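Local coordinates for switch-activating protein 1 (Schizosaccharomyces pombe, PDB 5JDK) that binds DNA sequences required for mating-type switching and a replication fork barrier in the ribosomal DNA, where it stalls forks, at residues Thr56-Ala64 against His76-Ile85. Residues are numbered along the deposited sequence; the frame is centred on the assembly and turned at random.
Sequences TSEFYAKIA and HTESACRNQI. With GOL (glycerol), chain B.
Ala61 and Ala64 come up against Glu78 and Cys81 where helix segments 56-64 and 78-85 cross almost perpendicularly, at 86°, their axes 8.6 Å apart. Close to the crossing, Ala64 CB sits 3.7 Å from Cys81 CB, and Cys81 SG reaches Ile63 CG2. Further along, the Tyr60 ring is sandwiched: Arg82 CG lies over the centre of one face, 3.9 Å from the centroid in a CH-pi contact, and Phe59 CD2 lies over the other. Extended from CG to NE, the Arg82 chain carries its guanidinium on past Tyr60 CE2, tilted just 11° from the ring, to lie against Thr56. Ile85 CD1 meets the ring's edge instead. A glycerol, probably from the crystallisation liquor, joins the two side chains: Tyr60 OH shares a 2.7 Å hydrogen bond with glycerol O2, and Arg82 NE donates to glycerol O3. An alanine in place of Tyr60 would probably open a gap between Phe59 and Arg82 and leave the arginine chain free to swing. Ser57 OG donates to Glu78 OE1 (2.7 Å) from above the carboxylate plane; a water links Glu78 OE2 to Thr56 OG1. The near-perpendicular helix pair is consistent with the helix-turn-helix clan of this N-terminal DNA-binding domain. Ile63 and Ile85 carry the pair onto Leu40 and Val44 of helix 34-46, while Tyr60 and Ile85 touch Trp119 of helix 107-131.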
loop_
_atom_site.group_PDB
_atom_site.type_symbol
_atom_site.label_atom_id
_atom_site.label_comp_id
_atom_site.label_asym_id
_atom_site.label_seq_id
_atom_site.Cartn_x
_atom_site.Cartn_y
_atom_site.Cartn_z
ATOM N N THR A 56 -8.649 2.779 10.662
ATOM C CA THR A 56 -7.773 3.201 9.618
ATOM C C THR A 56 -7.023 4.490 9.930
ATOM O O THR A 56 -5.865 4.636 9.522
ATOM C CB THR A 56 -8.477 3.349 8.274
ATOM O OG1 THR A 56 -9.423 4.394 8.408
ATOM C CG2 THR A 56 -9.117 2.078 7.866
ATOM N N SER A 57 -7.670 5.422 10.633
ATOM C CA SER A 57 -7.052 6.725 10.868
ATOM C C SER A 57 -5.711 6.576 11.573
ATOM O O SER A 57 -4.703 7.168 11.153
ATOM C CB SER A 57 -8.005 7.600 11.684
ATOM O OG SER A 57 -7.437 8.852 12.008
ATOM N N GLU A 58 -5.672 5.780 12.642
ATOM C CA GLU A 58 -4.427 5.625 13.390
ATOM C C GLU A 58 -3.329 5.053 12.503
ATOM O O GLU A 58 -2.148 5.424 12.625
ATOM C CB GLU A 58 -4.641 4.675 14.573
ATOM C CG GLU A 58 -5.553 5.148 15.677
ATOM C CD GLU A 58 -6.052 3.995 16.529
ATOM O OE1 GLU A 58 -7.271 3.936 16.812
ATOM O OE2 GLU A 58 -5.218 3.139 16.905
ATOM N N PHE A 59 -3.698 4.124 11.620
ATOM C CA PHE A 59 -2.725 3.451 10.774
ATOM C C PHE A 59 -2.148 4.403 9.735
ATOM O O PHE A 59 -0.922 4.548 9.628
ATOM C CB PHE A 59 -3.355 2.230 10.101
ATOM C CG PHE A 59 -2.404 1.488 9.213
ATOM C CD1 PHE A 59 -1.437 0.651 9.744
ATOM C CD2 PHE A 59 -2.445 1.653 7.845
ATOM C CE1 PHE A 59 -0.549 -0.003 8.926
ATOM C CE2 PHE A 59 -1.569 0.994 7.024
ATOM C CZ PHE A 59 -0.614 0.161 7.567
ATOM N N TYR A 60 -3.011 5.056 8.946
ATOM C CA TYR A 60 -2.484 5.933 7.905
ATOM C C TYR A 60 -1.771 7.139 8.497
ATOM O O TYR A 60 -0.822 7.656 7.886
ATOM C CB TYR A 60 -3.563 6.306 6.862
ATOM C CG TYR A 60 -4.027 5.050 6.137
ATOM C CD1 TYR A 60 -3.189 4.392 5.246
ATOM C CD2 TYR A 60 -5.254 4.472 6.418
ATOM C CE1 TYR A 60 -3.564 3.206 4.646
ATOM C CE2 TYR A 60 -5.648 3.288 5.813
ATOM C CZ TYR A 60 -4.789 2.651 4.939
ATOM O OH TYR A 60 -5.123 1.453 4.361
ATOM N N ALA A 61 -2.198 7.596 9.675
ATOM C CA ALA A 61 -1.465 8.673 10.332
ATOM C C ALA A 61 -0.052 8.231 10.680
ATOM O O ALA A 61 0.917 8.988 10.494
ATOM C CB ALA A 61 -2.190 9.127 11.598
ATOM N N LYS A 62 0.088 7.013 11.228
ATOM C CA LYS A 62 1.404 6.495 11.572
ATOM C C LYS A 62 2.281 6.335 10.340
ATOM O O LYS A 62 3.469 6.690 10.365
ATOM C CB LYS A 62 1.260 5.169 12.319
ATOM C CG LYS A 62 2.596 4.485 12.549
ATOM C CD LYS A 62 2.525 3.299 13.477
ATOM C CE LYS A 62 3.908 2.739 13.745
ATOM N NZ LYS A 62 3.910 1.571 14.640
ATOM N N ILE A 63 1.724 5.790 9.258
ATOM C CA ILE A 63 2.504 5.632 8.036
ATOM C C ILE A 63 2.981 6.983 7.531
ATOM O O ILE A 63 4.138 7.133 7.128
ATOM C CB ILE A 63 1.685 4.878 6.968
ATOM C CG1 ILE A 63 1.329 3.451 7.411
ATOM C CG2 ILE A 63 2.411 4.885 5.620
ATOM C CD1 ILE A 63 2.498 2.550 7.656
ATOM N N ALA A 64 2.101 7.987 7.520
ATOM C CA ALA A 64 2.523 9.304 7.061
ATOM C C ALA A 64 3.669 9.826 7.914
ATOM O O ALA A 64 4.641 10.407 7.401
ATOM C CB ALA A 64 1.347 10.267 7.127
ATOM N N HIS A 76 2.554 14.823 4.736
ATOM C CA HIS A 76 1.245 14.532 4.182
ATOM C C HIS A 76 0.236 14.534 5.320
ATOM O O HIS A 76 0.529 14.011 6.403
ATOM C CB HIS A 76 1.208 13.112 3.581
ATOM C CG HIS A 76 1.836 12.970 2.227
ATOM N ND1 HIS A 76 3.192 13.082 2.010
ATOM C CD2 HIS A 76 1.295 12.628 1.032
ATOM C CE1 HIS A 76 3.452 12.864 0.730
ATOM N NE2 HIS A 76 2.318 12.580 0.115
ATOM N N THR A 77 -0.953 15.089 5.083
ATOM C CA THR A 77 -2.058 14.797 5.975
ATOM C C THR A 77 -2.379 13.300 5.918
ATOM O O THR A 77 -1.928 12.559 5.036
ATOM C CB THR A 77 -3.304 15.580 5.575
ATOM O OG1 THR A 77 -3.717 15.144 4.282
ATOM C CG2 THR A 77 -3.049 17.087 5.568
ATOM N N GLU A 78 -3.176 12.851 6.882
ATOM C CA GLU A 78 -3.670 11.480 6.836
ATOM C C GLU A 78 -4.300 11.171 5.481
ATOM O O GLU A 78 -4.000 10.150 4.847
ATOM C CB GLU A 78 -4.696 11.269 7.943
ATOM C CG GLU A 78 -5.228 9.845 7.967
ATOM C CD GLU A 78 -6.457 9.678 8.827
ATOM O OE1 GLU A 78 -6.493 10.224 9.942
ATOM O OE2 GLU A 78 -7.424 9.014 8.387
ATOM N N SER A 79 -5.196 12.040 5.030
ATOM C CA SER A 79 -5.913 11.789 3.788
ATOM C C SER A 79 -4.976 11.784 2.593
ATOM O O SER A 79 -5.125 10.957 1.687
ATOM C CB SER A 79 -7.005 12.834 3.604
ATOM O OG SER A 79 -7.671 12.615 2.373
ATOM N N ALA A 80 -4.005 12.697 2.566
ATOM C CA ALA A 80 -3.086 12.726 1.436
ATOM C C ALA A 80 -2.237 11.461 1.390
ATOM O O ALA A 80 -1.979 10.915 0.307
ATOM C CB ALA A 80 -2.209 13.969 1.499
ATOM N N CYS A 81 -1.783 10.980 2.547
ATOM C CA CYS A 81 -1.002 9.749 2.578
ATOM C C CYS A 81 -1.839 8.572 2.090
ATOM O O CYS A 81 -1.421 7.797 1.213
ATOM C CB CYS A 81 -0.505 9.501 3.999
ATOM S SG CYS A 81 0.335 7.940 4.231
ATOM N N ARG A 82 -3.034 8.428 2.652
ATOM C CA ARG A 82 -3.905 7.344 2.237
ATOM C C ARG A 82 -4.213 7.430 0.747
ATOM O O ARG A 82 -4.249 6.409 0.055
ATOM C CB ARG A 82 -5.176 7.380 3.067
ATOM C CG ARG A 82 -6.025 6.153 2.916
ATOM C CD ARG A 82 -7.211 6.312 3.790
ATOM N NE ARG A 82 -8.077 5.145 3.814
ATOM C CZ ARG A 82 -9.144 5.095 4.590
ATOM N NH1 ARG A 82 -9.434 6.135 5.357
ATOM N NH2 ARG A 82 -9.916 4.015 4.624
ATOM N N ASN A 83 -4.396 8.640 0.218
ATOM C CA ASN A 83 -4.688 8.793 -1.206
ATOM C C ASN A 83 -3.518 8.331 -2.064
ATOM O O ASN A 83 -3.725 7.774 -3.153
ATOM C CB ASN A 83 -5.049 10.241 -1.522
ATOM C CG ASN A 83 -5.390 10.442 -2.980
ATOM O OD1 ASN A 83 -4.758 11.232 -3.682
ATOM N ND2 ASN A 83 -6.379 9.698 -3.453
ATOM N N GLN A 84 -2.277 8.570 -1.615
ATOM C CA GLN A 84 -1.127 8.051 -2.357
ATOM C C GLN A 84 -1.173 6.533 -2.434
ATOM O O GLN A 84 -0.881 5.941 -3.482
ATOM C CB GLN A 84 0.189 8.455 -1.690
ATOM C CG GLN A 84 0.448 9.933 -1.540
ATOM C CD GLN A 84 0.815 10.603 -2.836
ATOM O OE1 GLN A 84 0.500 10.105 -3.913
ATOM N NE2 GLN A 84 1.497 11.745 -2.745
ATOM N N ILE A 85 -1.522 5.882 -1.321
ATOM C CA ILE A 85 -1.596 4.422 -1.309
ATOM C C ILE A 85 -2.755 3.936 -2.180
ATOM O O ILE A 85 -2.624 2.965 -2.934
ATOM C CB ILE A 85 -1.685 3.904 0.141
ATOM C CG1 ILE A 85 -0.454 4.345 0.933
ATOM C CG2 ILE A 85 -1.825 2.382 0.167
ATOM C CD1 ILE A 85 -0.625 4.246 2.418
HETATM C C1 GOL B . -5.525 1.214 -0.549
HETATM O O1 GOL B . -6.593 1.050 -1.458
HETATM C C2 GOL B . -5.981 1.248 0.906
HETATM O O2 GOL B . -4.813 1.080 1.681
HETATM C C3 GOL B . -6.692 2.564 1.218
HETATM O O3 GOL B . -7.204 2.606 2.532
HETATM O O HOH W 1 -9.410 7.258 8.496
HETATM O O HOH W 2 4.015 12.527 5.596
#